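Local coordinates for protein lantibiotic dehydratase (PDB 5EHK) that probably dehydrates serine and threonine residues of the NAI-107 precursor peptide in a glutamyl-tRNA-dependent reaction of lantibiotic biosynthesis, at residues A[709-714]-A[744-749]; A[694-699]-A[715-720]; A[911-916]-A[1070-1075]; A[921-926]-A[1051-1056]. All coordinates share one frame; numbering follows the deposited sequence.

Contact 1: A[709-714]-A[744-749]; sequences DWDAAL and WHRVLL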
# COMPACT_ATOMS: atom_id res chain seq x y z
N ASP A 709 -37.91 -17.03 -21.18
CA ASP A 709 -36.88 -17.66 -20.37
C ASP A 709 -36.15 -16.55 -19.60
O ASP A 709 -35.63 -16.78 -18.51
CB ASP A 709 -35.93 -18.42 -21.28
CG ASP A 709 -35.38 -19.67 -20.64
OD1 ASP A 709 -35.92 -20.09 -19.59
OD2 ASP A 709 -34.43 -20.26 -21.20
N TRP A 710 -36.09 -15.37 -20.22
CA TRP A 710 -35.58 -14.16 -19.57
C TRP A 710 -36.64 -13.53 -18.67
O TRP A 710 -36.39 -13.29 -17.48
CB TRP A 710 -35.06 -13.16 -20.62
CG TRP A 710 -34.86 -11.70 -20.17
CD1 TRP A 710 -35.54 -10.60 -20.62
CD2 TRP A 710 -33.93 -11.21 -19.19
NE1 TRP A 710 -35.09 -9.47 -20.00
CE2 TRP A 710 -34.10 -9.81 -19.11
CE3 TRP A 710 -32.97 -11.82 -18.37
CZ2 TRP A 710 -33.36 -9.02 -18.25
CZ3 TRP A 710 -32.24 -11.02 -17.52
CH2 TRP A 710 -32.43 -9.64 -17.46
N ASP A 711 -37.82 -13.30 -19.24
CA ASP A 711 -38.94 -12.69 -18.52
C ASP A 711 -39.23 -13.36 -17.17
O ASP A 711 -39.61 -12.70 -16.21
CB ASP A 711 -40.20 -12.69 -19.40
CG ASP A 711 -40.21 -11.57 -20.44
OD1 ASP A 711 -39.12 -11.06 -20.77
OD2 ASP A 711 -41.30 -11.21 -20.93
N ALA A 712 -39.04 -14.68 -17.10
CA ALA A 712 -39.25 -15.41 -15.85
C ALA A 712 -38.22 -15.01 -14.79
O ALA A 712 -38.59 -14.71 -13.65
CB ALA A 712 -39.22 -16.92 -16.09
N ALA A 713 -36.95 -15.03 -15.17
CA ALA A 713 -35.87 -14.63 -14.27
C ALA A 713 -36.09 -13.20 -13.79
O ALA A 713 -35.77 -12.86 -12.65
CB ALA A 713 -34.52 -14.78 -14.95
N LEU A 714 -36.59 -12.35 -14.68
CA LEU A 714 -36.92 -10.97 -14.33
C LEU A 714 -37.98 -10.89 -13.24
O LEU A 714 -37.79 -10.24 -12.21
CB LEU A 714 -37.48 -10.23 -15.53
CG LEU A 714 -36.65 -9.06 -16.05
CD1 LEU A 714 -37.44 -8.40 -17.16
CD2 LEU A 714 -36.32 -8.09 -14.93
N TRP A 744 -40.87 -4.24 -24.90
CA TRP A 744 -39.68 -3.63 -25.48
C TRP A 744 -38.65 -3.18 -24.42
O TRP A 744 -37.45 -3.42 -24.58
CB TRP A 744 -40.02 -2.42 -26.35
CG TRP A 744 -40.44 -2.68 -27.76
CD1 TRP A 744 -41.60 -2.29 -28.36
CD2 TRP A 744 -39.68 -3.37 -28.77
NE1 TRP A 744 -41.61 -2.68 -29.67
CE2 TRP A 744 -40.46 -3.36 -29.95
CE3 TRP A 744 -38.43 -4.00 -28.79
CZ2 TRP A 744 -40.02 -3.95 -31.13
CZ3 TRP A 744 -38.01 -4.58 -29.96
CH2 TRP A 744 -38.80 -4.56 -31.12
N HIS A 745 -39.11 -2.52 -23.37
CA HIS A 745 -38.23 -2.11 -22.28
C HIS A 745 -37.59 -3.33 -21.61
O HIS A 745 -36.45 -3.27 -21.14
CB HIS A 745 -38.94 -1.22 -21.26
CG HIS A 745 -39.36 0.11 -21.79
ND1 HIS A 745 -39.74 1.15 -20.98
CD2 HIS A 745 -39.51 0.56 -23.06
CE1 HIS A 745 -40.08 2.19 -21.72
NE2 HIS A 745 -39.94 1.86 -22.99
N ARG A 746 -38.33 -4.44 -21.55
CA ARG A 746 -37.80 -5.66 -20.93
C ARG A 746 -36.65 -6.30 -21.72
O ARG A 746 -35.82 -7.01 -21.14
CB ARG A 746 -38.91 -6.68 -20.68
CG ARG A 746 -39.57 -6.55 -19.32
CD ARG A 746 -40.63 -7.61 -19.14
NE ARG A 746 -41.66 -7.48 -20.17
CZ ARG A 746 -42.66 -8.34 -20.33
NH1 ARG A 746 -42.77 -9.39 -19.53
NH2 ARG A 746 -43.56 -8.14 -21.29
N VAL A 747 -36.61 -6.07 -23.03
CA VAL A 747 -35.51 -6.61 -23.83
C VAL A 747 -34.40 -5.59 -23.89
O VAL A 747 -33.24 -5.94 -24.06
CB VAL A 747 -35.94 -6.99 -25.27
CG1 VAL A 747 -37.31 -7.66 -25.27
CG2 VAL A 747 -35.93 -5.77 -26.19
N LEU A 748 -34.75 -4.33 -23.74
CA LEU A 748 -33.76 -3.27 -23.72
C LEU A 748 -32.88 -3.41 -22.48
O LEU A 748 -31.67 -3.15 -22.53
CB LEU A 748 -34.44 -1.90 -23.76
CG LEU A 748 -33.48 -0.73 -23.96
CD1 LEU A 748 -32.88 -0.75 -25.36
CD2 LEU A 748 -34.20 0.57 -23.70
N LEU A 749 -33.50 -3.82 -21.37
CA LEU A 749 -32.79 -4.04 -20.12
C LEU A 749 -31.85 -5.22 -20.26
O LEU A 749 -30.79 -5.25 -19.63
CB LEU A 749 -33.76 -4.28 -18.96
CG LEU A 749 -33.13 -4.68 -17.62
CD1 LEU A 749 -32.49 -3.49 -16.96
CD2 LEU A 749 -34.12 -5.34 -16.67
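Arg746 is the first residue of 744-749 to engage the other helix, and it does so at three levels. Arg746 O accepts a hydrogen bond from Trp710 NE1 at 2.8 Å, 158° at the hydrogen. The oxygen lies close to the indole plane, while the donor sits above the carbonyl plane. Next, the aliphatic chain crosses Leu714 obliquely, with Arg746 CG 3.6 Å from Leu714 CD1. At the tip, after a bend at chi3 (-59°), Arg746 NH1 comes 2.7 Å from Asp711 OD2. That oxygen stands over a guanidinium face with no N-H aimed at it, so the salt bridge is one of charge alone; Arg746 NE instead bonds to Asp742 O. One turn on, Leu749 continues the apolar part: Leu749 CD2 lies 3.9 Å from Leu714 CD2 and 4.1 Å from Trp710 CZ2, at the indole edge. Leu714 CG, from the same helix, lies against one face of the Trp710 indole. The segments cross almost perpendicularly, at 86°, joining helices 707-721 and 743-755. Behind 744-749, Val747 and Leu748 pack on helix 119-138, and Leu748 and Leu749 meet Leu738 of strand 735-739.

Contact 2: A[694-699]-A[715-720]; sequences MDQLRG and DRWRAE
Gln696 OE1 is gripped by one hydrogen bond, from Trp721 NE1 just beyond 715-720, and is further backed by an aromatic carbon: Trp717 CD1 lies 3.4 Å from Gln696 OE1. The oxygen meets the indole of Trp717 at its edge, in plane, with the amide of Gln696 turned 79° against the ring. Gln696 reaches this place as an extended chain with CG anti to the carbonyl carbon. Its other amide atom, Gln696 NE2, makes a weak hydrogen bond to Glu720 OE2 at 3.4 Å, the two side chains meeting tip to tip.

The body of the contact is Trp717. Its CG is anti to the backbone N (chi1 174°), which swings the indole off helix 707-721 toward the turn at 695-697. Leu697 crosses it at about a right angle and lays CD1 over one face in a CH-pi contact, 3.8 Å from the centroid of the six-membered ring of Trp717. Leu697 CD2 reaches back to Trp717 CB at 3.9 Å. Met694 approaches obliquely: Met694 CG is 4.0 Å from Trp717 CZ2, and its SD, 5.3 Å from the centroid of the six-membered ring, completes a Met-aromatic contact. Trp717 NE1 has a weak hydrogen bond to Arg693 O.

Gln696 packs on Arg464 and Glu720 on Lys468, both of the second subunit. The indole is thus held mainly by apolar and CH-pi packing, with the weak amide-carboxylate bond at the margin, where the nearby Lys468 of the second subunit may help to offset the Glu720 charge.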
# COMPACT_ATOMS: atom_id res chain seq x y z
N MET A 694 -28.03 -5.99 -9.90
CA MET A 694 -28.61 -6.92 -10.87
C MET A 694 -27.72 -8.12 -11.23
O MET A 694 -27.82 -8.63 -12.35
CB MET A 694 -28.99 -6.17 -12.15
CG MET A 694 -29.88 -4.98 -11.94
SD MET A 694 -30.44 -4.28 -13.52
CE MET A 694 -28.93 -4.45 -14.42
N ASP A 695 -26.85 -8.55 -10.30
CA ASP A 695 -25.92 -9.67 -10.53
C ASP A 695 -26.64 -10.96 -10.98
O ASP A 695 -26.29 -11.58 -11.99
CB ASP A 695 -25.13 -9.98 -9.25
CG ASP A 695 -24.54 -8.74 -8.60
OD1 ASP A 695 -25.29 -8.00 -7.93
OD2 ASP A 695 -23.32 -8.52 -8.73
N GLN A 696 -27.67 -11.34 -10.23
CA GLN A 696 -28.44 -12.55 -10.50
C GLN A 696 -28.97 -12.60 -11.93
O GLN A 696 -29.28 -13.66 -12.45
CB GLN A 696 -29.65 -12.62 -9.57
CG GLN A 696 -29.34 -12.84 -8.11
CD GLN A 696 -30.60 -12.74 -7.27
OE1 GLN A 696 -31.59 -12.12 -7.69
NE2 GLN A 696 -30.57 -13.36 -6.09
N LEU A 697 -29.12 -11.43 -12.54
CA LEU A 697 -29.71 -11.36 -13.87
C LEU A 697 -28.67 -11.49 -14.98
O LEU A 697 -29.03 -11.51 -16.16
CB LEU A 697 -30.49 -10.05 -14.01
CG LEU A 697 -31.79 -9.89 -13.23
CD1 LEU A 697 -32.20 -8.44 -13.23
CD2 LEU A 697 -32.87 -10.73 -13.85
N ARG A 698 -27.39 -11.57 -14.62
CA ARG A 698 -26.34 -11.55 -15.63
C ARG A 698 -26.32 -12.85 -16.43
O ARG A 698 -26.27 -12.83 -17.66
CB ARG A 698 -24.97 -11.32 -15.00
CG ARG A 698 -24.74 -9.90 -14.56
CD ARG A 698 -23.53 -9.81 -13.67
NE ARG A 698 -23.44 -8.53 -12.98
CZ ARG A 698 -22.64 -8.29 -11.94
NH1 ARG A 698 -21.87 -9.25 -11.46
NH2 ARG A 698 -22.62 -7.09 -11.38
N GLY A 699 -26.39 -13.96 -15.71
CA GLY A 699 -26.47 -15.27 -16.31
C GLY A 699 -27.73 -15.52 -17.14
O GLY A 699 -27.63 -16.07 -18.23
N ASP A 715 -39.11 -11.55 -13.50
CA ASP A 715 -40.24 -11.60 -12.59
C ASP A 715 -39.83 -12.23 -11.28
O ASP A 715 -40.29 -11.83 -10.20
CB ASP A 715 -41.34 -12.46 -13.21
CG ASP A 715 -42.08 -11.76 -14.33
OD1 ASP A 715 -42.29 -10.52 -14.25
OD2 ASP A 715 -42.45 -12.44 -15.32
N ARG A 716 -38.95 -13.23 -11.38
CA ARG A 716 -38.38 -13.89 -10.22
C ARG A 716 -37.56 -12.89 -9.41
O ARG A 716 -37.77 -12.74 -8.21
CB ARG A 716 -37.57 -15.13 -10.65
CG ARG A 716 -37.12 -16.06 -9.52
CD ARG A 716 -36.93 -17.49 -10.03
NE ARG A 716 -36.00 -17.60 -11.16
CZ ARG A 716 -36.36 -17.88 -12.42
NH1 ARG A 716 -37.63 -18.09 -12.73
NH2 ARG A 716 -35.44 -17.95 -13.37
N TRP A 717 -36.63 -12.21 -10.08
CA TRP A 717 -35.84 -11.14 -9.48
C TRP A 717 -36.72 -10.00 -8.98
O TRP A 717 -36.53 -9.50 -7.88
CB TRP A 717 -34.81 -10.58 -10.47
CG TRP A 717 -34.05 -9.36 -9.97
CD1 TRP A 717 -33.05 -9.34 -9.04
CD2 TRP A 717 -34.22 -8.00 -10.40
NE1 TRP A 717 -32.60 -8.05 -8.86
CE2 TRP A 717 -33.30 -7.21 -9.68
CE3 TRP A 717 -35.07 -7.37 -11.32
CZ2 TRP A 717 -33.19 -5.84 -9.85
CZ3 TRP A 717 -34.97 -6.01 -11.49
CH2 TRP A 717 -34.03 -5.25 -10.76
N ARG A 718 -37.66 -9.58 -9.81
CA ARG A 718 -38.54 -8.47 -9.47
C ARG A 718 -39.32 -8.73 -8.19
O ARG A 718 -39.46 -7.84 -7.34
CB ARG A 718 -39.49 -8.17 -10.63
CG ARG A 718 -39.54 -6.70 -10.98
CD ARG A 718 -40.06 -6.45 -12.39
NE ARG A 718 -41.50 -6.65 -12.54
CZ ARG A 718 -42.42 -5.91 -11.92
NH1 ARG A 718 -42.06 -4.94 -11.09
NH2 ARG A 718 -43.71 -6.15 -12.12
N ALA A 719 -39.81 -9.95 -8.02
CA ALA A 719 -40.63 -10.27 -6.86
C ALA A 719 -39.78 -10.66 -5.64
O ALA A 719 -40.24 -10.57 -4.50
CB ALA A 719 -41.61 -11.36 -7.21
N GLU A 720 -38.54 -11.06 -5.87
CA GLU A 720 -37.66 -11.51 -4.79
C GLU A 720 -37.09 -10.37 -3.94
O GLU A 720 -36.69 -10.58 -2.78
CB GLU A 720 -36.51 -12.33 -5.36
CG GLU A 720 -35.57 -12.89 -4.31
CD GLU A 720 -34.35 -13.52 -4.93
OE1 GLU A 720 -34.39 -13.68 -6.18
OE2 GLU A 720 -33.37 -13.81 -4.20

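Contact 3: A[911-916]-A[1070-1075]; sequences YERYGG and QLRLVG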
# COMPACT_ATOMS: atom_id res chain seq x y z
N TYR A 911 22.47 25.23 4.97
CA TYR A 911 22.88 26.20 5.98
C TYR A 911 21.74 27.09 6.44
O TYR A 911 21.78 27.62 7.55
CB TYR A 911 24.03 27.03 5.47
CG TYR A 911 25.27 26.20 5.29
CD1 TYR A 911 25.69 25.32 6.28
CD2 TYR A 911 26.01 26.27 4.12
CE1 TYR A 911 26.81 24.57 6.12
CE2 TYR A 911 27.13 25.50 3.94
CZ TYR A 911 27.53 24.65 4.95
OH TYR A 911 28.67 23.89 4.76
N GLU A 912 20.72 27.26 5.60
CA GLU A 912 19.55 28.05 5.97
C GLU A 912 18.88 27.56 7.27
O GLU A 912 18.45 28.37 8.09
CB GLU A 912 18.56 28.21 4.80
CG GLU A 912 18.02 26.91 4.20
CD GLU A 912 19.00 26.23 3.23
OE1 GLU A 912 20.03 26.84 2.88
OE2 GLU A 912 18.74 25.07 2.82
N ARG A 913 18.82 26.24 7.49
CA ARG A 913 18.35 25.73 8.78
C ARG A 913 19.27 26.18 9.93
O ARG A 913 18.86 26.23 11.09
CB ARG A 913 18.27 24.20 8.81
CG ARG A 913 17.29 23.57 7.85
CD ARG A 913 17.32 22.06 8.02
NE ARG A 913 16.87 21.66 9.36
CZ ARG A 913 15.65 21.21 9.63
NH1 ARG A 913 14.77 21.06 8.65
NH2 ARG A 913 15.31 20.87 10.87
N TYR A 914 20.52 26.49 9.60
CA TYR A 914 21.49 26.81 10.64
C TYR A 914 22.03 28.24 10.56
O TYR A 914 23.23 28.47 10.74
CB TYR A 914 22.64 25.80 10.63
CG TYR A 914 22.16 24.40 10.88
CD1 TYR A 914 22.21 23.84 12.14
CD2 TYR A 914 21.61 23.66 9.85
CE1 TYR A 914 21.74 22.56 12.35
CE2 TYR A 914 21.15 22.39 10.04
CZ TYR A 914 21.21 21.84 11.29
OH TYR A 914 20.73 20.56 11.47
N GLY A 915 21.16 29.20 10.28
CA GLY A 915 21.57 30.59 10.37
C GLY A 915 22.22 31.18 9.13
O GLY A 915 22.61 32.35 9.15
N GLY A 916 22.37 30.40 8.07
CA GLY A 916 22.88 30.94 6.82
C GLY A 916 24.37 30.77 6.58
O GLY A 916 25.11 30.33 7.45
N GLN A 1070 16.10 31.44 15.37
CA GLN A 1070 16.86 30.84 16.46
C GLN A 1070 16.17 29.61 17.07
O GLN A 1070 16.85 28.65 17.42
CB GLN A 1070 17.25 31.86 17.55
CG GLN A 1070 16.15 32.32 18.49
CD GLN A 1070 16.64 33.39 19.45
OE1 GLN A 1070 17.84 33.61 19.57
NE2 GLN A 1070 15.72 34.03 20.17
N LEU A 1071 14.83 29.62 17.17
CA LEU A 1071 14.10 28.45 17.66
C LEU A 1071 14.24 27.21 16.78
O LEU A 1071 14.26 26.09 17.27
CB LEU A 1071 12.62 28.73 17.87
CG LEU A 1071 12.05 28.72 19.29
CD1 LEU A 1071 13.11 28.92 20.34
CD2 LEU A 1071 10.95 29.76 19.45
N ARG A 1072 14.30 27.42 15.48
CA ARG A 1072 14.47 26.33 14.54
C ARG A 1072 15.92 25.84 14.53
O ARG A 1072 16.17 24.65 14.42
CB ARG A 1072 14.00 26.75 13.14
CG ARG A 1072 14.58 25.91 12.01
CD ARG A 1072 14.02 26.38 10.68
NE ARG A 1072 14.07 25.35 9.64
CZ ARG A 1072 13.19 24.35 9.53
NH1 ARG A 1072 12.20 24.21 10.40
NH2 ARG A 1072 13.32 23.47 8.54
N LEU A 1073 16.86 26.77 14.64
CA LEU A 1073 18.28 26.43 14.62
C LEU A 1073 18.65 25.48 15.74
O LEU A 1073 19.12 24.36 15.50
CB LEU A 1073 19.13 27.70 14.76
CG LEU A 1073 20.62 27.71 14.46
CD1 LEU A 1073 21.07 29.16 14.41
CD2 LEU A 1073 21.46 26.96 15.47
N VAL A 1074 18.46 25.94 16.97
CA VAL A 1074 18.84 25.16 18.14
C VAL A 1074 18.05 23.86 18.14
O VAL A 1074 18.60 22.80 18.44
CB VAL A 1074 18.68 25.96 19.46
CG1 VAL A 1074 19.17 25.15 20.64
CG2 VAL A 1074 19.47 27.24 19.39
N GLY A 1075 16.77 23.94 17.76
CA GLY A 1075 15.94 22.76 17.65
C GLY A 1075 16.53 21.76 16.66
O GLY A 1075 16.49 20.55 16.89
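Leu1073 runs alongside the backbone of 911-916, and its CB, CG and CD1 meet that backbone in turn. Leu1073 CA sits 3.6 Å from Arg913 O in a CA-H...O contact, and Leu1073 CB lies 4.0 Å from the same oxygen. With Leu1073 CG anti to the backbone N (chi1 -166°), the chain turns along the loop, so that CG rests 4.0 Å from Tyr914 CA. Leu1073 CD1 then goes on to the next peptide, 4.1 Å from Gly915 N, while the other methyl, CD2, packs on Phe1053 of helix 1044-1059.

The loop is closed by a 3-10 turn at 911-913, where Tyr911 O accepts two bonds, from Tyr914 N and from Gly916 N. Gly915, at a positive phi of 87°, carries the chain out of the turn toward helix 920-942. This loop and helix 1068-1085 both belong to the C-terminal part of the protein, which as in NisB probably carries the glutamate elimination step.

One residue before the leucine, Arg1072 crosses Arg913 at about a right angle, the guanidinium planes of Arg913 and Arg1072 51° apart and each group over a face of the other. Arg913 NH1 is modelled 2.8 Å from Arg1072 NH2, but both are donors and no bond joins them; the like charges would be expected to repel. Arg913 has its anchor in Ser1076, whose OG bonds to Arg913 NH2 and also to Arg1072 O. The Tyr914 ring runs along helix 1068-1085 onto Leu1077 and Met1080 and meets Phe927 edge-to-face.

Contact 4: A[921-926]-A[1051-1056]; sequences EFTETA and RRFGTA
The two helical segments run nearly antiparallel, at 159°, with axes 9.3 Å apart and the CA atoms of Phe922 and Phe1053 only 5.1 Å from each other. Two phenylalanines fill the join in a chain of CH-pi contacts rather than a ring stack. Phe1053 has CG anti to the backbone N (chi1 -173°), and Phe922 CB comes down over its face, 3.6 Å from Phe1053 CG. The Phe922 ring, its CG anti to the carbonyl carbon, then leans across the other helix, where Ala1056 CB sits over one face, 3.5 Å from Phe922 CZ. Arg1052 CB joins this ring, 4.2 Å from Phe922 CD1; its charged end pairs with Glu1048. At the tip of Phe1053, Thr923 lies side by side with it, Thr923 OG1 3.5 Å from Phe1053 CZ; the hydroxyl also has a weak hydrogen bond to Leu919 O. Ala926 CB lies more loosely at the edge of the Phe1053 ring. Helix 920-942 is thereby clasped to helix 1044-1059, and Phe1053 goes on to Leu1077 of helix 1068-1085. Salt bridges from Glu921 to Arg872 and from Glu924 to Arg870, with Glu924 also packing on Phe855, tie helix 920-942 to strands 864-872 and 853-861.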
# COMPACT_ATOMS: atom_id res chain seq x y z
N GLU A 921 30.78 27.66 8.98
CA GLU A 921 31.91 27.05 9.64
C GLU A 921 31.57 26.62 11.06
O GLU A 921 32.09 25.62 11.56
CB GLU A 921 33.11 27.98 9.65
CG GLU A 921 33.77 28.12 8.31
CD GLU A 921 34.23 26.80 7.72
OE1 GLU A 921 34.88 26.00 8.43
OE2 GLU A 921 33.95 26.58 6.53
N PHE A 922 30.69 27.37 11.72
CA PHE A 922 30.27 27.00 13.06
C PHE A 922 29.38 25.76 13.02
O PHE A 922 29.44 24.90 13.90
CB PHE A 922 29.55 28.16 13.75
CG PHE A 922 30.40 29.40 13.88
CD1 PHE A 922 31.31 29.53 14.92
CD2 PHE A 922 30.29 30.44 12.95
CE1 PHE A 922 32.09 30.68 15.04
CE2 PHE A 922 31.08 31.59 13.06
CZ PHE A 922 31.97 31.71 14.11
N THR A 923 28.56 25.67 11.97
CA THR A 923 27.71 24.51 11.78
C THR A 923 28.54 23.26 11.50
O THR A 923 28.33 22.23 12.14
CB THR A 923 26.68 24.73 10.67
OG1 THR A 923 25.90 25.90 10.96
CG2 THR A 923 25.75 23.51 10.53
N GLU A 924 29.48 23.33 10.56
CA GLU A 924 30.28 22.15 10.25
C GLU A 924 31.01 21.68 11.49
O GLU A 924 31.14 20.48 11.75
CB GLU A 924 31.28 22.44 9.13
CG GLU A 924 30.62 22.75 7.78
CD GLU A 924 29.87 21.57 7.21
OE1 GLU A 924 30.28 20.43 7.47
OE2 GLU A 924 28.86 21.77 6.48
N THR A 925 31.48 22.62 12.27
CA THR A 925 32.23 22.27 13.45
C THR A 925 31.37 21.59 14.50
O THR A 925 31.75 20.53 15.04
CB THR A 925 32.97 23.47 14.00
OG1 THR A 925 34.05 23.76 13.11
CG2 THR A 925 33.55 23.18 15.37
N ALA A 926 30.21 22.17 14.76
CA ALA A 926 29.27 21.53 15.65
C ALA A 926 29.00 20.07 15.22
O ALA A 926 29.14 19.14 16.02
CB ALA A 926 27.98 22.32 15.73
N ARG A 1051 29.16 26.60 21.93
CA ARG A 1051 29.29 27.90 22.58
C ARG A 1051 29.66 28.95 21.53
O ARG A 1051 28.95 29.96 21.42
CB ARG A 1051 30.29 27.89 23.74
CG ARG A 1051 29.65 27.95 25.11
CD ARG A 1051 30.65 28.14 26.23
NE ARG A 1051 31.77 27.20 26.14
CZ ARG A 1051 31.76 25.95 26.62
NH1 ARG A 1051 30.67 25.49 27.24
NH2 ARG A 1051 32.83 25.16 26.48
N ARG A 1052 30.72 28.69 20.75
CA ARG A 1052 31.14 29.65 19.73
C ARG A 1052 30.01 29.98 18.76
O ARG A 1052 29.75 31.16 18.49
CB ARG A 1052 32.36 29.18 18.94
CG ARG A 1052 33.22 28.17 19.65
CD ARG A 1052 34.66 28.58 19.69
NE ARG A 1052 35.53 27.67 18.94
CZ ARG A 1052 36.56 27.00 19.45
NH1 ARG A 1052 36.87 27.09 20.74
NH2 ARG A 1052 37.29 26.22 18.67
N PHE A 1053 29.36 28.94 18.25
CA PHE A 1053 28.25 29.05 17.30
C PHE A 1053 27.18 29.97 17.90
O PHE A 1053 26.72 30.91 17.24
CB PHE A 1053 27.71 27.64 16.98
CG PHE A 1053 26.67 27.58 15.88
CD1 PHE A 1053 26.26 26.35 15.40
CD2 PHE A 1053 26.11 28.72 15.33
CE1 PHE A 1053 25.31 26.26 14.40
CE2 PHE A 1053 25.15 28.65 14.33
CZ PHE A 1053 24.76 27.42 13.86
N GLY A 1054 26.78 29.70 19.14
CA GLY A 1054 25.76 30.52 19.79
C GLY A 1054 26.20 31.97 19.90
O GLY A 1054 25.40 32.90 19.68
N THR A 1055 27.48 32.17 20.23
CA THR A 1055 28.06 33.51 20.27
C THR A 1055 28.00 34.24 18.93
O THR A 1055 27.41 35.32 18.86
CB THR A 1055 29.50 33.49 20.80
OG1 THR A 1055 29.46 33.39 22.22
CG2 THR A 1055 30.23 34.79 20.42
N ALA A 1056 28.61 33.68 17.88
CA ALA A 1056 28.60 34.34 16.57
C ALA A 1056 27.17 34.51 16.10
O ALA A 1056 26.86 35.41 15.31
CB ALA A 1056 29.40 33.55 15.55

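Overall arrangement
The four contacts form two clusters on opposite sides of the chain's centre, contacts 1 and 3 having centres about 74 Å apart. Contacts 1 and 2, in the N-terminal dehydratase region, are both buried and share helix 707-721: Leu697 of contact 2 also touches Trp710 and Leu714 of contact 1, and Met694 meets Leu749. Contacts 3 and 4, in the C-terminal region, are partly buried and join through Tyr914 on Thr923 and a probable hydrogen bond between Tyr911 OH and Glu924 OE2. Chemistry follows place. Tryptophans with polar edges anchor the first pair, contact 2 also reaching the second subunit; contact 4 is aromatic and apolar, and contact 3 sets a buried leucine on loop backbone beside two crowded arginines nearer the surface.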